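Local coordinates for tellurite resistance protein of COG3793 (Nostoc punctiforme, PDB 2OU3) that is of unknown detailed function but belongs to the TerB tellurite-resistance family and binds zinc and 1H-indole-3-carbaldehyde, at residues 82-85 against 89-92; 33-38 against 95-100; 27-32 against 59-64; 118-123 against 135-140. All coordinates share one frame; numbering follows the deposited sequence. Where two conformers were deposited one is given.

Contact 1: residues 82-85 against 89-92. With I3A (1H-indole-3-carbaldehyde), chain E.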
loop_
_atom_site.group_PDB
_atom_site.type_symbol
_atom_site.label_atom_id
_atom_site.label_comp_id
_atom_site.label_asym_id
_atom_site.label_seq_id
_atom_site.Cartn_x
_atom_site.Cartn_y
_atom_site.Cartn_z
ATOM N N GLU A 82 22.472 17.626 -1.476
ATOM C CA GLU A 82 23.345 17.182 -0.385
ATOM C C GLU A 82 22.712 16.039 0.408
ATOM O O GLU A 82 23.397 15.111 0.831
ATOM C CB GLU A 82 23.682 18.330 0.552
ATOM C CG GLU A 82 24.431 19.484 -0.148
ATOM C CD GLU A 82 24.937 20.550 0.832
ATOM O OE1 GLU A 82 24.786 20.369 2.067
ATOM O OE2 GLU A 82 25.457 21.585 0.359
ATOM N N VAL A 83 21.412 16.103 0.604
ATOM C CA VAL A 83 20.728 15.053 1.321
ATOM C C VAL A 83 20.861 13.709 0.583
ATOM O O VAL A 83 21.244 12.692 1.186
ATOM C CB VAL A 83 19.267 15.446 1.598
ATOM C CG1 VAL A 83 18.535 14.295 2.323
ATOM C CG2 VAL A 83 19.233 16.697 2.463
ATOM N N ILE A 84 20.543 13.707 -0.711
ATOM C CA ILE A 84 20.515 12.458 -1.478
ATOM C C ILE A 84 21.892 11.825 -1.559
ATOM O O ILE A 84 22.018 10.598 -1.563
ATOM C CB ILE A 84 19.845 12.580 -2.898
ATOM C CG1 ILE A 84 20.721 13.391 -3.881
ATOM C CG2 ILE A 84 18.411 13.145 -2.773
ATOM C CD1 ILE A 84 20.365 13.226 -5.382
ATOM N N ALA A 85 22.918 12.663 -1.548
ATOM C CA ALA A 85 24.312 12.213 -1.649
ATOM C C ALA A 85 24.810 11.500 -0.371
ATOM O O ALA A 85 25.873 10.895 -0.352
ATOM C CB ALA A 85 25.246 13.413 -2.005
ATOM N N GLN A 89 22.080 4.559 -2.501
ATOM C CA GLN A 89 20.754 4.026 -2.837
ATOM C C GLN A 89 19.772 5.160 -3.039
ATOM O O GLN A 89 19.058 5.208 -4.032
ATOM C CB GLN A 89 20.222 3.098 -1.733
ATOM C CG GLN A 89 20.984 1.756 -1.596
ATOM C CD GLN A 89 22.379 1.917 -1.018
ATOM O OE1 GLN A 89 22.557 2.406 0.123
ATOM N NE2 GLN A 89 23.390 1.501 -1.787
ATOM N N VAL A 90 19.764 6.124 -2.124
ATOM C CA VAL A 90 18.882 7.277 -2.318
ATOM C C VAL A 90 19.285 8.086 -3.579
ATOM O O VAL A 90 18.457 8.696 -4.246
ATOM C CB VAL A 90 18.775 8.156 -1.043
ATOM C CG1 VAL A 90 17.807 9.365 -1.264
ATOM C CG2 VAL A 90 18.288 7.296 0.108
ATOM N N SER A 91 20.566 8.040 -3.919
ATOM C CA SER A 91 21.074 8.729 -5.075
ATOM C C SER A 91 20.677 8.040 -6.398
ATOM O O SER A 91 21.067 8.498 -7.434
ATOM C CB SER A 91 22.595 8.905 -4.953
ATOM O OG SER A 91 22.939 9.866 -3.953
HETATM N N MSE A 92 19.906 6.947 -6.341
HETATM C CA MSE A 92 19.294 6.317 -7.510
HETATM C C MSE A 92 17.769 6.568 -7.568
HETATM O O MSE A 92 17.092 6.126 -8.505
HETATM C CB MSE A 92 19.527 4.796 -7.463
HETATM C CG MSE A 92 20.957 4.434 -7.402
HETATM SE SE MSE A 92 21.290 2.541 -7.118
HETATM C CE MSE A 92 20.287 2.130 -8.301
HETATM O O I3A E . 13.054 3.296 2.403
HETATM C "C3'" I3A E . 12.167 3.480 1.572
HETATM C C3 I3A E . 12.583 3.778 0.180
HETATM C C2 I3A E . 11.711 3.941 -0.861
HETATM N N I3A E . 12.456 4.177 -1.994
HETATM C C8 I3A E . 13.778 4.174 -1.724
HETATM C C9 I3A E . 13.965 3.910 -0.292
HETATM C C4 I3A E . 15.250 3.811 0.266
HETATM C C5 I3A E . 16.335 4.012 -0.553
HETATM C C6 I3A E . 16.183 4.260 -1.927
HETATM C C7 I3A E . 14.918 4.332 -2.489
#
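Ser91 brings its hydroxyl to helix 80-84, with OG 2.7 Å from the carbonyl oxygen of Ile84. The carbonyl of Ser87 also lies within reach, and since the hydroxyl has a single proton, which of the two acceptors takes it remains unsettled. Beside this polar touch, Ile84 CG2 and Val90 CG1 meet at 4.1 Å, the two side chains crossing obliquely. With CG1 of Val90 anti to its backbone N (chi1 -179°), the two methyls of the residue serve different neighbours: CG1 leans on Ile84, whereas CG2 comes within 3.9 Å of C5 of the bound indole. Residues 90-92 form a short 3-10 turn within the loop between helix 80-84 and helix 94-106, closed by Met92 N donating to Gln89 O at 3.0 Å. That turn forms part of the ligand pocket wall, since Gln89 O stands 3.7 Å from indole C6. Further out, Ser87 OG accepts from Val90 N and so ties down the start of the turn, while Gln94 NE2 binds Ser91 O at its end. Ile84 and Val90 both rest on Ser35 of helix 26-41 and on Ile97, and Gln89 packs against Tyr161 of the second subunit.

Contact 2: residues 33-38 against 95-100. With I3A (1H-indole-3-carbaldehyde), chain E.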
loop_
_atom_site.group_PDB
_atom_site.type_symbol
_atom_site.label_atom_id
_atom_site.label_comp_id
_atom_site.label_asym_id
_atom_site.label_seq_id
_atom_site.Cartn_x
_atom_site.Cartn_y
_atom_site.Cartn_z
HETATM N N MSE A 33 13.213 9.735 3.110
HETATM C CA MSE A 33 12.103 10.563 3.600
HETATM C C MSE A 33 12.510 12.003 3.799
HETATM O O MSE A 33 11.729 12.903 3.534
HETATM C CB MSE A 33 11.511 10.028 4.901
HETATM C CG MSE A 33 10.603 8.863 4.707
HETATM SE SE MSE A 33 9.148 9.223 3.463
HETATM C CE MSE A 33 8.702 10.920 4.020
ATOM N N LYS A 34 13.742 12.238 4.275
ATOM C CA LYS A 34 14.255 13.601 4.363
ATOM C C LYS A 34 14.289 14.255 2.986
ATOM O O LYS A 34 13.982 15.422 2.840
ATOM C CB LYS A 34 15.648 13.654 5.029
ATOM C CG LYS A 34 15.557 13.417 6.551
ATOM C CD LYS A 34 16.882 13.203 7.253
ATOM C CE LYS A 34 16.679 13.122 8.780
ATOM N NZ LYS A 34 17.953 12.978 9.547
ATOM N N SER A 35 14.660 13.486 1.968
ATOM C CA SER A 35 14.689 13.996 0.604
ATOM C C SER A 35 13.275 14.376 0.150
ATOM O O SER A 35 13.037 15.415 -0.468
ATOM C CB SER A 35 15.249 12.925 -0.321
ATOM O OG SER A 35 16.549 12.610 0.077
ATOM N N VAL A 36 12.337 13.497 0.463
ATOM C CA VAL A 36 10.946 13.668 0.074
ATOM C C VAL A 36 10.398 14.921 0.723
ATOM O O VAL A 36 9.758 15.738 0.047
ATOM C CB VAL A 36 10.095 12.434 0.471
ATOM C CG1 VAL A 36 8.574 12.774 0.445
ATOM C CG2 VAL A 36 10.417 11.228 -0.441
ATOM N N LEU A 37 10.648 15.086 2.028
ATOM C CA LEU A 37 10.182 16.265 2.741
ATOM C C LEU A 37 10.825 17.535 2.211
ATOM O O LEU A 37 10.138 18.558 2.046
ATOM C CB LEU A 37 10.456 16.157 4.242
ATOM C CG LEU A 37 9.697 15.068 4.982
ATOM C CD1 LEU A 37 10.225 14.959 6.399
ATOM C CD2 LEU A 37 8.190 15.383 4.934
ATOM N N THR A 38 12.132 17.486 1.935
ATOM C CA THR A 38 12.806 18.621 1.325
ATOM C C THR A 38 12.145 18.992 -0.009
ATOM O O THR A 38 11.924 20.162 -0.296
ATOM C CB THR A 38 14.282 18.327 1.057
ATOM O OG1 THR A 38 14.875 17.873 2.260
ATOM C CG2 THR A 38 15.013 19.562 0.572
ATOM N N ARG A 95 13.335 9.761 -9.206
ATOM C CA ARG A 95 11.940 9.766 -9.666
ATOM C C ARG A 95 10.992 9.317 -8.553
ATOM O O ARG A 95 9.888 9.816 -8.409
ATOM C CB ARG A 95 11.754 8.877 -10.876
ATOM C CG ARG A 95 12.548 9.340 -12.097
ATOM C CD ARG A 95 12.292 8.400 -13.256
ATOM N NE ARG A 95 13.149 8.699 -14.389
ATOM C CZ ARG A 95 12.980 8.185 -15.602
ATOM N NH1 ARG A 95 11.998 7.335 -15.866
ATOM N NH2 ARG A 95 13.792 8.536 -16.553
ATOM N N ASP A 96 11.468 8.360 -7.777
ATOM C CA ASP A 96 10.760 7.796 -6.649
ATOM C C ASP A 96 10.523 8.909 -5.603
ATOM O O ASP A 96 9.419 9.103 -5.116
ATOM C CB ASP A 96 11.640 6.644 -6.159
ATOM C CG ASP A 96 11.075 5.863 -4.973
ATOM O OD1 ASP A 96 9.994 6.195 -4.423
ATOM O OD2 ASP A 96 11.765 4.849 -4.644
ATOM N N ILE A 97 11.573 9.660 -5.289
ATOM C CA ILE A 97 11.471 10.747 -4.350
ATOM C C ILE A 97 10.394 11.748 -4.848
ATOM O O ILE A 97 9.557 12.216 -4.074
ATOM C CB ILE A 97 12.854 11.508 -4.210
ATOM C CG1 ILE A 97 13.896 10.672 -3.426
ATOM C CG2 ILE A 97 12.657 12.901 -3.564
ATOM C CD1 ILE A 97 15.387 11.070 -3.706
ATOM N N LEU A 98 10.468 12.098 -6.127
ATOM C CA LEU A 98 9.557 13.124 -6.710
ATOM C C LEU A 98 8.114 12.703 -6.599
ATOM O O LEU A 98 7.258 13.490 -6.209
ATOM C CB LEU A 98 9.916 13.386 -8.166
ATOM C CG LEU A 98 9.373 14.733 -8.664
ATOM C CD1 LEU A 98 10.337 15.763 -8.052
ATOM C CD2 LEU A 98 9.334 14.894 -10.168
ATOM N N LEU A 99 7.837 11.439 -6.942
ATOM C CA LEU A 99 6.506 10.896 -6.881
ATOM C C LEU A 99 5.949 10.911 -5.471
ATOM O O LEU A 99 4.823 11.307 -5.258
ATOM C CB LEU A 99 6.449 9.478 -7.491
ATOM C CG LEU A 99 5.050 8.832 -7.456
ATOM C CD1 LEU A 99 4.013 9.640 -8.240
ATOM C CD2 LEU A 99 5.095 7.359 -7.929
ATOM N N SER A 100 6.734 10.493 -4.500
ATOM C CA SER A 100 6.300 10.592 -3.098
ATOM C C SER A 100 6.064 12.047 -2.696
ATOM O O SER A 100 5.103 12.350 -2.012
ATOM C CB SER A 100 7.342 9.951 -2.173
ATOM O OG SER A 100 7.356 8.535 -2.351
HETATM O O I3A E . 13.054 3.296 2.403
HETATM C "C3'" I3A E . 12.167 3.480 1.572
HETATM C C3 I3A E . 12.583 3.778 0.180
HETATM C C2 I3A E . 11.711 3.941 -0.861
HETATM N N I3A E . 12.456 4.177 -1.994
HETATM C C8 I3A E . 13.778 4.174 -1.724
HETATM C C9 I3A E . 13.965 3.910 -0.292
HETATM C C4 I3A E . 15.250 3.811 0.266
HETATM C C5 I3A E . 16.335 4.012 -0.553
HETATM C C6 I3A E . 16.183 4.260 -1.927
HETATM C C7 I3A E . 14.918 4.332 -2.489
#
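Ile97 and Ser100 of helix 94-106 face Ser35 and Val36 of helix 26-41 in a buried helix-helix crossing at the core of the all-helical TerB fold. The local axes approach to 8.6 Å and cross at -55°, and the CA atoms of Val36 and Ile97 are 5.3 Å apart; Ser35 and Ser100 each meet the other helix through CB. Along helix 94-106, Arg95 points away from the crossing, and its NH1 bonds the carbonyl of Leu153 of the second subunit. Asp96, next in line, belongs to the ligand pocket rather than to the interface. Its OD2 receives the indole N-H at 2.8 Å along a nearly straight line (165°), and also bonds the hydroxyl of Tyr155 from the second subunit, so one carboxylate oxygen joins ligand and dimer partner. Its OD1 is paired with the hydroxyl of Tyr32. Ile97 follows and uses both branches: CD1 reaches Ser35 CB at 3.9 Å, and CG2 touches Val36 CG2 at 4.2 Å. The hydroxyl of Ser35 bonds the carbonyl of Ile31, which gives it a partner within its own helix while its CB meets the isoleucine. Leu98 and Leu99 turn to helix 130-154, which covers another side of this helix. Ser100 then returns to the crossing, its OG engaged with the hydroxyl of Tyr32. Val36 holds CG1 anti to its backbone N (chi1 163°), a setting that brings both methyls onto Ser100 CB, CG2 at 3.8 Å and CG1 at 4.0 Å.

Contact 3: residues 27-32 against 59-64. With I3A (1H-indole-3-carbaldehyde), chain E.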
loop_
_atom_site.group_PDB
_atom_site.type_symbol
_atom_site.label_atom_id
_atom_site.label_comp_id
_atom_site.label_asym_id
_atom_site.label_seq_id
_atom_site.Cartn_x
_atom_site.Cartn_y
_atom_site.Cartn_z
ATOM N N GLU A 27 18.554 3.732 7.998
ATOM C CA GLU A 27 19.293 4.909 7.562
ATOM C C GLU A 27 18.818 5.396 6.177
ATOM O O GLU A 27 18.599 6.569 5.955
ATOM C CB GLU A 27 20.777 4.575 7.554
ATOM C CG GLU A 27 21.376 4.456 8.975
ATOM C CD GLU A 27 20.997 3.166 9.736
ATOM O OE1 GLU A 27 20.747 2.131 9.089
ATOM O OE2 GLU A 27 20.982 3.197 10.997
ATOM N N ASP A 28 18.688 4.461 5.240
ATOM C CA ASP A 28 18.192 4.775 3.904
ATOM C C ASP A 28 16.741 5.247 3.894
ATOM O O ASP A 28 16.409 6.186 3.171
ATOM C CB ASP A 28 18.366 3.608 2.931
ATOM C CG ASP A 28 19.761 3.568 2.270
ATOM O OD1 ASP A 28 20.545 4.548 2.417
ATOM O OD2 ASP A 28 20.047 2.560 1.559
ATOM N N SER A 29 15.877 4.620 4.699
ATOM C CA SER A 29 14.500 5.094 4.806
ATOM C C SER A 29 14.489 6.529 5.296
ATOM O O SER A 29 13.747 7.375 4.772
ATOM C CB SER A 29 13.648 4.193 5.735
ATOM O OG SER A 29 13.429 2.900 5.159
ATOM N N SER A 30 15.324 6.812 6.292
ATOM C CA SER A 30 15.452 8.158 6.850
ATOM C C SER A 30 15.897 9.202 5.813
ATOM O O SER A 30 15.244 10.226 5.627
ATOM C CB SER A 30 16.461 8.131 8.022
ATOM O OG SER A 30 16.620 9.414 8.610
ATOM N N ILE A 31 16.993 8.908 5.125
ATOM C CA ILE A 31 17.540 9.794 4.097
ATOM C C ILE A 31 16.525 9.994 2.955
ATOM O O ILE A 31 16.270 11.131 2.521
ATOM C CB ILE A 31 18.908 9.273 3.575
ATOM C CG1 ILE A 31 19.970 9.324 4.678
ATOM C CG2 ILE A 31 19.405 10.112 2.405
ATOM C CD1 ILE A 31 21.191 8.453 4.395
ATOM N N TYR A 32 15.897 8.900 2.522
ATOM C CA TYR A 32 14.869 8.970 1.489
ATOM C C TYR A 32 13.733 9.907 1.898
ATOM O O TYR A 32 13.351 10.807 1.128
ATOM C CB TYR A 32 14.314 7.586 1.212
ATOM C CG TYR A 32 13.107 7.545 0.279
ATOM C CD1 TYR A 32 13.269 7.553 -1.096
ATOM C CD2 TYR A 32 11.810 7.490 0.785
ATOM C CE1 TYR A 32 12.174 7.515 -1.949
ATOM C CE2 TYR A 32 10.720 7.451 -0.052
ATOM C CZ TYR A 32 10.892 7.440 -1.411
ATOM O OH TYR A 32 9.783 7.379 -2.226
ATOM N N ALA A 59 6.120 5.320 8.431
ATOM C CA ALA A 59 5.862 4.378 9.538
ATOM C C ALA A 59 5.329 3.045 9.049
ATOM O O ALA A 59 5.670 1.999 9.639
ATOM C CB ALA A 59 4.889 4.981 10.555
ATOM N N SER A 60 4.500 3.074 7.994
ATOM C CA SER A 60 3.872 1.864 7.485
ATOM C C SER A 60 4.901 0.865 7.044
ATOM O O SER A 60 4.589 -0.306 7.013
ATOM C CB SER A 60 2.912 2.139 6.326
ATOM O OG SER A 60 3.603 2.435 5.143
ATOM N N TRP A 61 6.102 1.292 6.642
ATOM C CA TRP A 61 7.127 0.329 6.179
ATOM C C TRP A 61 7.749 -0.455 7.327
ATOM O O TRP A 61 8.564 -1.352 7.107
ATOM C CB TRP A 61 8.281 0.975 5.423
ATOM C CG TRP A 61 7.851 2.030 4.462
ATOM C CD1 TRP A 61 6.681 2.073 3.781
ATOM C CD2 TRP A 61 8.579 3.205 4.093
ATOM N NE1 TRP A 61 6.626 3.208 3.010
ATOM C CE2 TRP A 61 7.788 3.910 3.172
ATOM C CE3 TRP A 61 9.840 3.723 4.435
ATOM C CZ2 TRP A 61 8.198 5.122 2.611
ATOM C CZ3 TRP A 61 10.237 4.909 3.884
ATOM C CH2 TRP A 61 9.419 5.603 2.982
ATOM N N GLY A 62 7.410 -0.101 8.543
ATOM C CA GLY A 62 7.938 -0.794 9.732
ATOM C C GLY A 62 9.336 -0.369 10.149
ATOM O O GLY A 62 10.040 -1.099 10.877
ATOM N N VAL A 63 9.744 0.825 9.712
ATOM C CA VAL A 63 11.016 1.439 10.161
ATOM C C VAL A 63 11.135 1.487 11.693
ATOM O O VAL A 63 10.130 1.509 12.413
ATOM C CB VAL A 63 11.249 2.858 9.595
ATOM C CG1 VAL A 63 11.328 2.810 8.102
ATOM C CG2 VAL A 63 10.189 3.898 10.102
ATOM N N ALA A 64 12.374 1.442 12.182
ATOM C CA ALA A 64 12.656 1.648 13.597
ATOM C C ALA A 64 12.053 2.957 14.054
ATOM O O ALA A 64 11.978 3.901 13.262
ATOM C CB ALA A 64 14.201 1.635 13.863
HETATM O O I3A E . 13.054 3.296 2.403
HETATM C "C3'" I3A E . 12.167 3.480 1.572
HETATM C C3 I3A E . 12.583 3.778 0.180
HETATM C C2 I3A E . 11.711 3.941 -0.861
HETATM N N I3A E . 12.456 4.177 -1.994
HETATM C C8 I3A E . 13.778 4.174 -1.724
HETATM C C9 I3A E . 13.965 3.910 -0.292
HETATM C C4 I3A E . 15.250 3.811 0.266
HETATM C C5 I3A E . 16.335 4.012 -0.553
HETATM C C6 I3A E . 16.183 4.260 -1.927
HETATM C C7 I3A E . 14.918 4.332 -2.489
#
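Ser29 and Val63 have the nearest CA atoms across these segments, still 7.4 Å apart, where the chain leaves helix 48-60 through Gly62 at a positive phi of 80° and passes beside helix 26-41. The gap is closed by side chains: Val63 CG1 packs on Ser29 CB at 3.6 Å. Ser29 OG lies near the plane of the Trp61 indole, at the CE3 edge, and donates to the carbaldehyde oxygen of the ligand at 2.8 Å. The segments supply four residues of the 1H-indole-3-carbaldehyde pocket, Asp28, Ser29, Tyr32 and Trp61, in which Tyr32 covers the heterocycle and Trp61 the carbaldehyde group. Tyr32, with CG anti to its backbone N (chi1 173°), lays one ring face against the ligand, whose C2 sits 3.5 Å above the centre of the phenol ring. Trp61 presents a face to the aldehyde, its CZ3 only 3.3 Å from C3' of the ligand. The two protein rings meet each other obliquely, Tyr32 CD2 touching Trp61 CH2 at 3.8 Å with the planes at 59°. Phe18, itself a pocket residue, and Phe57 each make an edge-to-face pair with Trp61. Asp28 binds the hydroxyl of Tyr161 from the second subunit through OD2 and Ser87 OG through OD1.

Contact 4: residues 118-123 against 135-140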
loop_
_atom_site.group_PDB
_atom_site.type_symbol
_atom_site.label_atom_id
_atom_site.label_comp_id
_atom_site.label_asym_id
_atom_site.label_seq_id
_atom_site.Cartn_x
_atom_site.Cartn_y
_atom_site.Cartn_z
ATOM N N LYS A 118 7.029 24.318 -7.635
ATOM C CA LYS A 118 7.987 23.707 -6.688
ATOM C C LYS A 118 8.544 22.386 -7.170
ATOM O O LYS A 118 9.773 22.150 -7.144
ATOM C CB LYS A 118 7.301 23.440 -5.347
ATOM C CG LYS A 118 6.917 24.715 -4.565
ATOM C CD LYS A 118 6.670 24.485 -3.043
ATOM C CE LYS A 118 5.786 23.296 -2.728
ATOM N NZ LYS A 118 5.407 23.238 -1.270
ATOM N N ILE A 119 7.635 21.494 -7.568
ATOM C CA ILE A 119 8.020 20.143 -7.960
ATOM C C ILE A 119 8.955 20.203 -9.143
ATOM O O ILE A 119 9.904 19.422 -9.215
ATOM C CB ILE A 119 6.798 19.255 -8.317
ATOM C CG1 ILE A 119 6.039 18.829 -7.055
ATOM C CG2 ILE A 119 7.225 18.008 -9.068
ATOM C CD1 ILE A 119 4.549 18.555 -7.312
ATOM N N ARG A 120 8.703 21.138 -10.066
ATOM C CA ARG A 120 9.557 21.248 -11.241
ATOM C C ARG A 120 10.922 21.805 -10.864
ATOM O O ARG A 120 11.926 21.377 -11.417
ATOM C CB ARG A 120 8.846 22.044 -12.353
ATOM C CG ARG A 120 7.976 21.104 -13.185
ATOM C CD ARG A 120 6.870 21.719 -13.993
ATOM N NE ARG A 120 5.987 20.657 -14.522
ATOM C CZ ARG A 120 5.080 20.016 -13.805
ATOM N NH1 ARG A 120 4.916 20.283 -12.507
ATOM N NH2 ARG A 120 4.343 19.093 -14.386
ATOM N N LYS A 121 10.952 22.766 -9.940
ATOM C CA LYS A 121 12.217 23.305 -9.424
ATOM C C LYS A 121 13.057 22.211 -8.792
ATOM O O LYS A 121 14.278 22.176 -8.981
ATOM C CB LYS A 121 11.970 24.444 -8.419
ATOM C CG LYS A 121 11.548 25.743 -9.068
ATOM C CD LYS A 121 11.437 26.898 -8.060
HETATM N N MSE A 122 12.401 21.302 -8.071
HETATM C CA MSE A 122 13.092 20.185 -7.424
HETATM C C MSE A 122 13.531 19.150 -8.443
HETATM O O MSE A 122 14.650 18.638 -8.367
HETATM C CB MSE A 122 12.219 19.510 -6.366
HETATM C CG MSE A 122 11.885 20.374 -5.166
HETATM SE SE MSE A 122 13.497 21.120 -4.262
HETATM C CE MSE A 122 12.955 22.750 -4.158
ATOM N N ALA A 123 12.660 18.857 -9.416
ATOM C CA ALA A 123 13.024 17.945 -10.511
ATOM C C ALA A 123 14.224 18.433 -11.281
ATOM O O ALA A 123 15.046 17.626 -11.710
ATOM C CB ALA A 123 11.846 17.713 -11.445
ATOM N N GLN A 135 4.866 12.907 -16.600
ATOM C CA GLN A 135 4.424 11.529 -16.468
ATOM C C GLN A 135 4.194 11.104 -15.027
ATOM O O GLN A 135 3.230 10.365 -14.743
ATOM C CB GLN A 135 5.407 10.567 -17.154
ATOM C CG GLN A 135 5.293 10.615 -18.686
ATOM C CD GLN A 135 6.433 9.914 -19.381
ATOM O OE1 GLN A 135 7.001 8.987 -18.845
ATOM N NE2 GLN A 135 6.769 10.358 -20.596
ATOM N N LEU A 136 5.047 11.595 -14.124
ATOM C CA LEU A 136 4.930 11.264 -12.715
ATOM C C LEU A 136 3.686 11.918 -12.126
ATOM O O LEU A 136 2.965 11.290 -11.346
ATOM C CB LEU A 136 6.173 11.713 -11.958
ATOM C CG LEU A 136 7.409 10.858 -12.237
ATOM C CD1 LEU A 136 8.643 11.554 -11.658
ATOM C CD2 LEU A 136 7.245 9.419 -11.700
ATOM N N GLU A 137 3.422 13.172 -12.502
ATOM C CA GLU A 137 2.187 13.839 -12.076
ATOM C C GLU A 137 0.952 13.095 -12.569
ATOM O O GLU A 137 -0.014 12.910 -11.830
ATOM C CB GLU A 137 2.113 15.281 -12.543
ATOM C CG GLU A 137 3.184 16.141 -11.932
ATOM C CD GLU A 137 2.823 17.618 -11.866
ATOM O OE1 GLU A 137 1.912 18.059 -12.601
ATOM O OE2 GLU A 137 3.473 18.339 -11.065
ATOM N N GLN A 138 0.986 12.667 -13.821
ATOM C CA GLN A 138 -0.116 11.930 -14.402
ATOM C C GLN A 138 -0.335 10.621 -13.671
ATOM O O GLN A 138 -1.481 10.250 -13.408
ATOM C CB GLN A 138 0.124 11.667 -15.884
ATOM C CG GLN A 138 -0.988 10.892 -16.559
ATOM C CD GLN A 138 -0.712 10.680 -18.040
ATOM O OE1 GLN A 138 0.190 9.919 -18.417
ATOM N NE2 GLN A 138 -1.491 11.351 -18.887
ATOM N N LEU A 139 0.758 9.926 -13.375
ATOM C CA LEU A 139 0.692 8.689 -12.632
ATOM C C LEU A 139 -0.000 8.906 -11.255
ATOM O O LEU A 139 -0.911 8.160 -10.899
ATOM C CB LEU A 139 2.072 8.120 -12.461
ATOM C CG LEU A 139 2.138 6.810 -11.676
ATOM C CD1 LEU A 139 1.488 5.669 -12.454
ATOM C CD2 LEU A 139 3.580 6.513 -11.348
ATOM N N TYR A 140 0.427 9.934 -10.528
ATOM C CA TYR A 140 -0.258 10.372 -9.313
ATOM C C TYR A 140 -1.780 10.502 -9.553
ATOM O O TYR A 140 -2.616 9.953 -8.796
ATOM C CB TYR A 140 0.306 11.701 -8.782
ATOM C CG TYR A 140 -0.694 12.326 -7.858
ATOM C CD1 TYR A 140 -0.905 11.789 -6.609
ATOM C CD2 TYR A 140 -1.521 13.356 -8.275
ATOM C CE1 TYR A 140 -1.861 12.266 -5.779
ATOM C CE2 TYR A 140 -2.505 13.856 -7.419
ATOM C CZ TYR A 140 -2.665 13.289 -6.185
ATOM O OH TYR A 140 -3.617 13.724 -5.313
#
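Arg120 NH1 is engaged by two acceptors, Glu137 OE2 at 2.8 Å and the carbonyl of Lys116 within its own helix. The neighbouring nitrogen does much the same: NH2 reaches Glu137 OE1 at 3.2 Å and also forms a salt bridge with Asp134. The guanidinium therefore grips the carboxylate end-on, one nitrogen to each oxygen, with N-H...O angles of 157° and 164°. Yet the two groups are not coplanar. Their planes stand 81° apart, so that both oxygens lie near the guanidinium plane while the arginine nitrogens approach them from above the carboxylate. Arg120 runs extended from CG to NE to get there, bridging segments 118-123 and 135-140, whose nearest CA atoms, of Ile119 and Glu137, are 9.5 Å apart. Ile119 comes at Glu137 from the opposite direction, CD1 3.9 Å from OE2, giving the buried acid an apolar neighbour. These are successive helices, 113-126 and 130-154, joined by a short connection, and Val133 fills their interface beside Ile119, Arg120 and Ala123. Because Glu130 binds NE, three carboxylates from helix 130-154 surround a single guanidinium, an arrangement that should stabilise the positive charge of Arg120 and fix the rotation of its planar end.

How the contacts relate
Contacts 1, 2 and 3 surround one bound indole. Contacts 2 and 3 share helix 26-41 and have centres 12 Å apart; contact 1 lies 10 Å from contact 2 and touches both. Along the chain, the segments of contacts 2 and 3 alternate, contact 1 is nested within the loop closed by contact 2, and contact 4 follows last. Contact 4 joins helices 113-126 and 130-154, with its centre about 22 Å from that of contact 3, across the middle of the chain. Leucines of helix 94-106 connect it to contact 2, 11 Å away. Helix 94-106 thus lies between the ligand pocket and the C-terminal helices, while the second subunit reaches all four contacts.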